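PDB 3B5O: CADD-like protein of unknown function from Nostoc punctiforme, which is of unknown function but has an all-helical fold of the haem oxygenase-like clan and is probably an oxidoreductase. Local coordinates for residues T25-P28 and V29-M32; G92-H95 and Y96-L99; M115-V118 and A119-K122; K158-E161 and W162-G166. All blocks are in the same frame, centred on the assembly; numbering follows the deposited sequence. Where two conformers were deposited one is given.

Contact 1: residues T25-P28 and V29-M32; sequences TENP and VVQM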
loop_
_atom_site.group_PDB
_atom_site.type_symbol
_atom_site.label_atom_id
_atom_site.label_comp_id
_atom_site.label_asym_id
_atom_site.label_seq_id
_atom_site.Cartn_x
_atom_site.Cartn_y
_atom_site.Cartn_z
ATOM N N THR A 25 11.786 -11.644 2.124
ATOM C CA THR A 25 13.108 -11.799 2.693
ATOM C C THR A 25 14.021 -10.583 2.581
ATOM O O THR A 25 14.858 -10.371 3.445
ATOM C CB THR A 25 13.847 -13.014 2.090
ATOM O OG1 THR A 25 13.927 -12.867 0.679
ATOM C CG2 THR A 25 13.115 -14.324 2.450
ATOM N N GLU A 26 13.909 -9.795 1.505
ATOM C CA GLU A 26 14.853 -8.695 1.287
ATOM C C GLU A 26 14.316 -7.312 1.645
ATOM O O GLU A 26 15.059 -6.335 1.581
ATOM C CB GLU A 26 15.364 -8.677 -0.155
ATOM C CG GLU A 26 16.343 -9.782 -0.467
ATOM C CD GLU A 26 16.795 -9.759 -1.915
ATOM O OE1 GLU A 26 16.017 -10.191 -2.797
ATOM O OE2 GLU A 26 17.934 -9.314 -2.156
ATOM N N ASN A 27 13.063 -7.226 2.072
ATOM C CA ASN A 27 12.535 -5.935 2.535
ATOM C C ASN A 27 13.473 -5.356 3.597
ATOM O O ASN A 27 13.977 -6.101 4.436
ATOM C CB ASN A 27 11.103 -6.108 3.026
ATOM C CG ASN A 27 10.598 -4.914 3.790
ATOM O OD1 ASN A 27 10.915 -4.764 4.962
ATOM N ND2 ASN A 27 9.769 -4.089 3.145
ATOM N N PRO A 28 13.737 -4.040 3.565
ATOM C CA PRO A 28 14.727 -3.491 4.474
ATOM C C PRO A 28 14.376 -3.534 5.959
ATOM O O PRO A 28 15.292 -3.559 6.772
ATOM C CB PRO A 28 14.911 -2.055 3.982
ATOM C CG PRO A 28 13.688 -1.742 3.273
ATOM C CD PRO A 28 13.257 -3.017 2.614
ATOM N N VAL A 29 13.094 -3.520 6.303
ATOM C CA VAL A 29 12.699 -3.720 7.685
ATOM C C VAL A 29 12.927 -5.178 8.077
ATOM O O VAL A 29 13.475 -5.466 9.142
ATOM C CB VAL A 29 11.261 -3.234 7.950
ATOM C CG1 VAL A 29 10.870 -3.570 9.387
ATOM C CG2 VAL A 29 11.153 -1.704 7.680
ATOM N N VAL A 30 12.521 -6.117 7.222
ATOM C CA VAL A 30 12.808 -7.546 7.484
ATOM C C VAL A 30 14.312 -7.747 7.719
ATOM O O VAL A 30 14.717 -8.475 8.634
ATOM C CB VAL A 30 12.305 -8.450 6.344
ATOM C CG1 VAL A 30 12.835 -9.897 6.526
ATOM C CG2 VAL A 30 10.764 -8.415 6.300
ATOM N N GLN A 31 15.138 -7.066 6.928
ATOM C CA GLN A 31 16.600 -7.220 7.015
ATOM C C GLN A 31 17.198 -6.701 8.313
ATOM O O GLN A 31 18.341 -7.057 8.639
ATOM C CB GLN A 31 17.290 -6.570 5.810
ATOM C CG GLN A 31 17.044 -7.339 4.524
ATOM C CD GLN A 31 18.025 -8.478 4.339
ATOM O OE1 GLN A 31 19.241 -8.279 4.463
ATOM N NE2 GLN A 31 17.513 -9.668 4.035
HETATM N N MSE A 32 16.458 -5.874 9.051
HETATM C CA MSE A 32 16.926 -5.351 10.333
HETATM C C MSE A 32 16.318 -6.071 11.534
HETATM O O MSE A 32 16.641 -5.727 12.669
HETATM C CB MSE A 32 16.713 -3.833 10.458
HETATM C CG MSE A 32 15.250 -3.351 10.607
HETATM SE SE MSE A 32 15.164 -1.466 10.623
HETATM C CE MSE A 32 15.076 -1.322 12.569
#
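The carboxamides of N27 and Q31 are the flat groups of this turn, and each works at its edge. Q31 turns an N-H edge to T25, whose O lies almost in the amide plane, 5° out of it; N27 offers OD1 to the backbone of V29 and V30. In the manner of a helix N-cap, N27 opens one helical turn in the loop between helices 2-18 and 38-68. N27 OD1 accepts a hydrogen bond from V30 N at 3.1 Å, in the carbonyl plane on a lone pair, and a weak one, the Asx-turn bond, from V29 N at 2.8 Å. It can reach both because CG stands anti to the backbone N (chi1 167°), turning OD1 toward the N-H groups that follow. Asparagine suits the place doubly, for its ND2 is spent on A21 O, so both ends of a buried amide are satisfied. P28 suits the next position because it needs no N-H to give and its ring fixes phi near the helical value. The backbone completes the turn when Q31 N bonds N27 O at 2.9 Å. Beyond, V29 packs on W222 and on helix 38-68. Q31 CG, set beside its backbone N, lies 3.3 Å from N27 O, and a bend at chi2 then swings the amide so that Q31 NE2 meets T25 O at 2.8 Å, with an N-H...O angle of 163°.

Contact 2: residues G92-H95 and Y96-L99; sequences GISH and YTLL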
loop_
_atom_site.group_PDB
_atom_site.type_symbol
_atom_site.label_atom_id
_atom_site.label_comp_id
_atom_site.label_asym_id
_atom_site.label_seq_id
_atom_site.Cartn_x
_atom_site.Cartn_y
_atom_site.Cartn_z
ATOM N N GLY A 92 -19.120 -2.285 8.357
ATOM C CA GLY A 92 -18.997 -0.836 8.495
ATOM C C GLY A 92 -17.704 -0.367 9.163
ATOM O O GLY A 92 -17.491 0.837 9.322
ATOM N N ILE A 93 -16.844 -1.307 9.558
ATOM C CA ILE A 93 -15.566 -0.977 10.179
ATOM C C ILE A 93 -14.511 -0.901 9.067
ATOM O O ILE A 93 -14.314 -1.847 8.305
ATOM C CB ILE A 93 -15.128 -2.042 11.200
ATOM C CG1 ILE A 93 -16.215 -2.278 12.258
ATOM C CG2 ILE A 93 -13.831 -1.636 11.863
ATOM C CD1 ILE A 93 -15.909 -3.469 13.159
ATOM N N SER A 94 -13.849 0.238 8.957
ATOM C CA SER A 94 -12.830 0.383 7.925
ATOM C C SER A 94 -11.662 -0.570 8.122
ATOM O O SER A 94 -11.327 -0.970 9.246
ATOM C CB SER A 94 -12.283 1.809 7.894
ATOM O OG SER A 94 -11.493 2.095 9.033
ATOM N N HIS A 95 -11.016 -0.902 7.013
ATOM C CA HIS A 95 -9.778 -1.681 7.067
ATOM C C HIS A 95 -8.720 -1.025 7.935
ATOM O O HIS A 95 -8.030 -1.702 8.702
ATOM C CB HIS A 95 -9.268 -1.953 5.648
ATOM C CG HIS A 95 -10.124 -2.909 4.877
ATOM N ND1 HIS A 95 -9.902 -3.203 3.548
ATOM C CD2 HIS A 95 -11.198 -3.644 5.249
ATOM C CE1 HIS A 95 -10.801 -4.076 3.138
ATOM N NE2 HIS A 95 -11.597 -4.365 4.150
ATOM N N TYR A 96 -8.596 0.299 7.850
ATOM C CA TYR A 96 -7.680 1.040 8.689
ATOM C C TYR A 96 -7.974 0.809 10.166
ATOM O O TYR A 96 -7.077 0.538 10.961
ATOM C CB TYR A 96 -7.714 2.546 8.349
ATOM C CG TYR A 96 -6.965 3.374 9.338
ATOM C CD1 TYR A 96 -5.569 3.434 9.319
ATOM C CD2 TYR A 96 -7.623 4.033 10.358
ATOM C CE1 TYR A 96 -4.890 4.174 10.226
ATOM C CE2 TYR A 96 -6.947 4.753 11.299
ATOM C CZ TYR A 96 -5.562 4.822 11.246
ATOM O OH TYR A 96 -4.893 5.569 12.169
ATOM N N THR A 97 -9.240 0.919 10.539
ATOM C CA THR A 97 -9.613 0.744 11.928
ATOM C C THR A 97 -9.350 -0.668 12.424
ATOM O O THR A 97 -8.895 -0.831 13.565
ATOM C CB THR A 97 -11.067 1.162 12.125
ATOM O OG1 THR A 97 -11.123 2.579 11.972
ATOM C CG2 THR A 97 -11.563 0.773 13.523
ATOM N N LEU A 98 -9.607 -1.667 11.587
ATOM C CA LEU A 98 -9.317 -3.061 11.969
ATOM C C LEU A 98 -7.835 -3.225 12.292
ATOM O O LEU A 98 -7.465 -3.843 13.278
ATOM C CB LEU A 98 -9.748 -4.033 10.886
ATOM C CG LEU A 98 -11.251 -4.160 10.635
ATOM C CD1 LEU A 98 -11.517 -5.011 9.402
ATOM C CD2 LEU A 98 -11.977 -4.755 11.866
ATOM N N LEU A 99 -6.980 -2.672 11.447
ATOM C CA LEU A 99 -5.553 -2.717 11.716
ATOM C C LEU A 99 -5.188 -1.953 12.984
ATOM O O LEU A 99 -4.485 -2.476 13.864
ATOM C CB LEU A 99 -4.767 -2.165 10.514
ATOM C CG LEU A 99 -3.255 -2.066 10.688
ATOM C CD1 LEU A 99 -2.643 -3.453 10.907
ATOM C CD2 LEU A 99 -2.640 -1.384 9.449
#
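At S94 the backbone is still extended and from H95 onward it is helical, so S94 is the N-cap of helix 95-107 and its side chain accepts from T97 N. S94 OG is held between the backbone N and the carbonyl carbon (chi1 70°), which brings it over to T97 N, 3.0 Å away with an N-H...O angle of 157°. T97 OG1 lies 3.0 Å from S94 OG, the two hydroxyls forming a small polar patch at the helix start. The regular bonds begin at once, with L98 N giving to S94 O at 3.0 Å and L99 N giving to H95 O.

Across the cap runs a hydrophobic staple: I93, just before the N-cap, meets L98, the fourth residue after it. The I93 CG2 methyl touches L98 CD2 at 3.6 Å, the side chains crossing at about a right angle, while the same methyl touches T97 CG2 at 3.7 Å. Branched isoleucine suits this because CG2 can serve both partners. H95, buried on another side of the turn, is hydrogen-bonded through NE2 to K178 NZ and meets the ring of H179 edge-to-face.

Replacing S94 with an alanine would probably leave T97 N without its capping acceptor and let the first turn fray. The chemistry thus divides in two: a hydroxyl satisfies the N-H that the helix itself cannot, and a pair of aliphatic side chains covers the joint where loop becomes helix.

Contact 3: residues M115-V118 and A119-K122; sequences MPSV and ATSK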
loop_
_atom_site.group_PDB
_atom_site.type_symbol
_atom_site.label_atom_id
_atom_site.label_comp_id
_atom_site.label_asym_id
_atom_site.label_seq_id
_atom_site.Cartn_x
_atom_site.Cartn_y
_atom_site.Cartn_z
HETATM N N MSE A 115 1.597 11.127 13.666
HETATM C CA MSE A 115 1.934 12.115 12.632
HETATM C C MSE A 115 2.957 11.442 11.724
HETATM O O MSE A 115 3.861 10.739 12.196
HETATM C CB MSE A 115 2.560 13.407 13.182
HETATM C CG MSE A 115 1.579 14.383 13.814
HETATM SE SE MSE A 115 0.211 15.028 12.647
HETATM C CE MSE A 115 0.988 15.973 11.748
ATOM N N PRO A 116 2.845 11.686 10.425
ATOM C CA PRO A 116 3.863 11.168 9.522
ATOM C C PRO A 116 5.250 11.675 9.868
ATOM O O PRO A 116 5.443 12.857 10.191
ATOM C CB PRO A 116 3.443 11.674 8.154
ATOM C CG PRO A 116 2.144 12.244 8.290
ATOM C CD PRO A 116 1.829 12.480 9.719
ATOM N N SER A 117 6.201 10.750 9.792
ATOM C CA SER A 117 7.596 11.084 9.908
ATOM C C SER A 117 8.101 11.863 8.690
ATOM O O SER A 117 7.381 12.059 7.707
ATOM C CB SER A 117 8.403 9.796 10.077
ATOM O OG SER A 117 8.368 9.049 8.860
ATOM N N VAL A 118 9.363 12.274 8.718
ATOM C CA VAL A 118 9.953 12.864 7.524
ATOM C C VAL A 118 9.717 11.948 6.317
ATOM O O VAL A 118 9.300 12.413 5.255
ATOM C CB VAL A 118 11.461 13.145 7.709
ATOM C CG1 VAL A 118 12.123 13.577 6.427
ATOM C CG2 VAL A 118 11.699 14.234 8.795
ATOM N N ALA A 119 10.050 10.664 6.469
ATOM C CA ALA A 119 9.912 9.723 5.342
ATOM C C ALA A 119 8.459 9.560 4.886
ATOM O O ALA A 119 8.173 9.536 3.690
ATOM C CB ALA A 119 10.482 8.353 5.700
ATOM N N THR A 120 7.541 9.416 5.828
ATOM C CA THR A 120 6.142 9.224 5.473
ATOM C C THR A 120 5.539 10.477 4.856
ATOM O O THR A 120 4.781 10.397 3.876
ATOM C CB THR A 120 5.358 8.716 6.650
ATOM O OG1 THR A 120 6.024 7.537 7.144
ATOM C CG2 THR A 120 3.902 8.388 6.271
ATOM N N SER A 121 5.907 11.637 5.377
ATOM C CA SER A 121 5.426 12.872 4.777
ATOM C C SER A 121 5.954 13.012 3.339
ATOM O O SER A 121 5.232 13.442 2.434
ATOM C CB SER A 121 5.812 14.073 5.640
ATOM O OG SER A 121 5.407 15.271 5.008
ATOM N N LYS A 122 7.220 12.662 3.130
ATOM C CA LYS A 122 7.801 12.696 1.799
ATOM C C LYS A 122 7.082 11.737 0.858
ATOM O O LYS A 122 6.791 12.089 -0.287
ATOM C CB LYS A 122 9.305 12.379 1.916
ATOM C CG LYS A 122 10.077 12.250 0.626
ATOM C CD LYS A 122 11.616 12.034 0.965
ATOM C CE LYS A 122 12.495 11.646 -0.168
ATOM N NZ LYS A 122 12.199 10.301 -0.638
#
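S117 reaches forward to A119 and T120 through a short side chain that does its work at the last atom. S117 CB comes to 4.1 Å from A119 N, a loose approach past the backbone. S117 OG, lodged between the backbone N and the carbonyl carbon at chi1 69°, accepts from T120 N at 3.2 Å, and the N-H...O angle of 168° makes the bond nearly straight. The same OG is bonded to E228 OE1 of helix 204-230, while the other oxygen of that carboxylate takes A119 N. A hydroxyl is right here because it can accept from the helix and can still, presumably, donate to the E228 carboxylate.

This is the N-cap of helix 118-131, whose first regular bonds follow directly: S121 N to S117 O at 2.8 Å, K122 N to V118 O at 3.0 Å. The acidic E228 sits at the positive end of the helix, where the helix dipole would be expected to stabilise its negative charge.

P116, just before the cap, lays its CB against T120 CG2 at 3.8 Å and stands 3.7 Å from S121 N; having no N-H, proline suits an extended lead-in residue. T120 OG1, close beside the cap, is hydrogen-bonded to Q47 OE1 and W221 NE1, and Q47 OE1 also receives S117 N. Small A119 packs against E224, and K122, stretched until a bend at its last torsion, places NZ in a salt bridge with E224.

Contact 4: residues K158-E161 and W162-G166; sequences KLVE and WLHEG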
loop_
_atom_site.group_PDB
_atom_site.type_symbol
_atom_site.label_atom_id
_atom_site.label_comp_id
_atom_site.label_asym_id
_atom_site.label_seq_id
_atom_site.Cartn_x
_atom_site.Cartn_y
_atom_site.Cartn_z
ATOM N N LYS A 158 4.013 -10.698 8.743
ATOM C CA LYS A 158 5.303 -11.077 9.317
ATOM C C LYS A 158 5.708 -10.152 10.456
ATOM O O LYS A 158 6.056 -10.608 11.543
ATOM C CB LYS A 158 6.393 -11.107 8.247
ATOM C CG LYS A 158 7.796 -11.407 8.772
ATOM C CD LYS A 158 8.803 -11.493 7.638
ATOM C CE LYS A 158 10.180 -11.843 8.136
ATOM N NZ LYS A 158 10.240 -13.267 8.552
ATOM N N LEU A 159 5.652 -8.845 10.223
ATOM C CA LEU A 159 6.069 -7.890 11.252
ATOM C C LEU A 159 5.162 -7.960 12.470
ATOM O O LEU A 159 5.635 -7.876 13.608
ATOM C CB LEU A 159 6.070 -6.475 10.689
ATOM C CG LEU A 159 7.044 -6.244 9.532
ATOM C CD1 LEU A 159 6.950 -4.786 9.059
ATOM C CD2 LEU A 159 8.500 -6.600 9.936
ATOM N N VAL A 160 3.859 -8.105 12.235
ATOM C CA VAL A 160 2.893 -8.150 13.344
ATOM C C VAL A 160 3.080 -9.431 14.156
ATOM O O VAL A 160 3.048 -9.387 15.401
ATOM C CB VAL A 160 1.433 -7.927 12.855
ATOM C CG1 VAL A 160 0.418 -8.192 13.986
ATOM C CG2 VAL A 160 1.272 -6.490 12.338
ATOM N N GLU A 161 3.313 -10.552 13.479
ATOM C CA GLU A 161 3.625 -11.815 14.175
ATOM C C GLU A 161 4.925 -11.710 14.971
ATOM O O GLU A 161 5.022 -12.227 16.090
ATOM C CB GLU A 161 3.695 -12.987 13.195
ATOM C CG GLU A 161 2.338 -13.435 12.685
ATOM C CD GLU A 161 2.423 -14.587 11.698
ATOM O OE1 GLU A 161 3.547 -14.964 11.301
ATOM O OE2 GLU A 161 1.356 -15.121 11.310
ATOM N N TRP A 162 5.927 -11.033 14.411
ATOM C CA TRP A 162 7.197 -10.803 15.103
ATOM C C TRP A 162 7.007 -10.014 16.403
ATOM O O TRP A 162 7.642 -10.311 17.424
ATOM C CB TRP A 162 8.185 -10.096 14.162
ATOM C CG TRP A 162 9.570 -9.896 14.678
ATOM C CD1 TRP A 162 10.650 -10.714 14.452
ATOM C CD2 TRP A 162 10.063 -8.783 15.426
ATOM N NE1 TRP A 162 11.761 -10.192 15.039
ATOM C CE2 TRP A 162 11.441 -9.009 15.653
ATOM C CE3 TRP A 162 9.473 -7.644 15.977
ATOM C CZ2 TRP A 162 12.236 -8.114 16.365
ATOM C CZ3 TRP A 162 10.254 -6.757 16.654
ATOM C CH2 TRP A 162 11.621 -6.988 16.860
ATOM N N LEU A 163 6.133 -9.012 16.362
ATOM C CA LEU A 163 5.875 -8.150 17.508
ATOM C C LEU A 163 5.093 -8.852 18.635
ATOM O O LEU A 163 5.280 -8.523 19.799
ATOM C CB LEU A 163 5.094 -6.896 17.082
ATOM C CG LEU A 163 5.870 -5.804 16.351
ATOM C CD1 LEU A 163 4.881 -4.808 15.692
ATOM C CD2 LEU A 163 6.864 -5.071 17.251
ATOM N N HIS A 164 4.217 -9.779 18.268
ATOM C CA HIS A 164 3.309 -10.421 19.233
ATOM C C HIS A 164 3.995 -11.583 19.904
ATOM O O HIS A 164 4.606 -12.403 19.241
ATOM C CB HIS A 164 2.055 -10.924 18.531
ATOM C CG HIS A 164 0.998 -9.879 18.343
ATOM N ND1 HIS A 164 1.079 -8.908 17.367
ATOM C CD2 HIS A 164 -0.175 -9.667 18.989
ATOM C CE1 HIS A 164 0.005 -8.136 17.427
ATOM N NE2 HIS A 164 -0.769 -8.572 18.408
ATOM N N GLU A 165 3.877 -11.663 21.226
ATOM C CA GLU A 165 4.429 -12.799 21.970
ATOM C C GLU A 165 3.529 -14.023 21.793
ATOM O O GLU A 165 4.018 -15.143 21.628
ATOM C CB GLU A 165 4.601 -12.440 23.452
ATOM N N GLY A 166 2.219 -13.801 21.790
ATOM C CA GLY A 166 1.248 -14.866 21.562
ATOM C C GLY A 166 0.418 -14.663 20.309
ATOM O O GLY A 166 0.873 -14.044 19.338
#
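V160 and H164 lie side by side and point the same way, the valine CG1 methyl sitting 3.5 Å from both CE1 and ND1 of the imidazole. H164 ND1 donates to V160 O over 2.8 Å with that oxygen at the edge of the ring, close to its plane, though the donor stands 40° above the carbonyl plane and off the lone pair. H164 N reaches V160 O at 3.1 Å from the opposite face, so two donors of one residue grip it. With CG beside the backbone N, chi1 of -84° hangs the ring where ND1 can join the backbone N at V160 O. This is the C-terminal end of helix 135-163, where H164 is the first residue to leave helical angles and its side chain supplies a donor to a carbonyl of the last turn. A phenylalanine in its place would probably leave V160 O with the backbone donor alone and the ring freer to turn. Leucine suits position 163, for L163 CG rests 3.4 Å from L159 O while its branches meet F38, I41 and M45. The indole of W162 packs on I41 and L33, with L163 CD2 at its edge, in plane, and W162 CB lies 3.4 Å from K158 O.

Overall arrangement
The four contacts follow one another along the chain, and none nests in or crosses another. Contact 1 forms a helical turn within the loop between helices 2-18 and 38-68. Contacts 2 and 3 start helices 95-107 and 118-131, and contact 4 ends helix 135-163. Contacts 1 and 4 touch: V30 CG1 packs on K158 CE at 3.7 Å, joining the early loop to helix 135-163. The others stay apart, contacts 2 and 4 by about 5 Å at their nearest atoms. Helix 38-68 meets side chains from all four, whereas helix 204-230 meets contacts 1 and 3. Contact 4 also reaches helix 95-107 beyond the start described by contact 2.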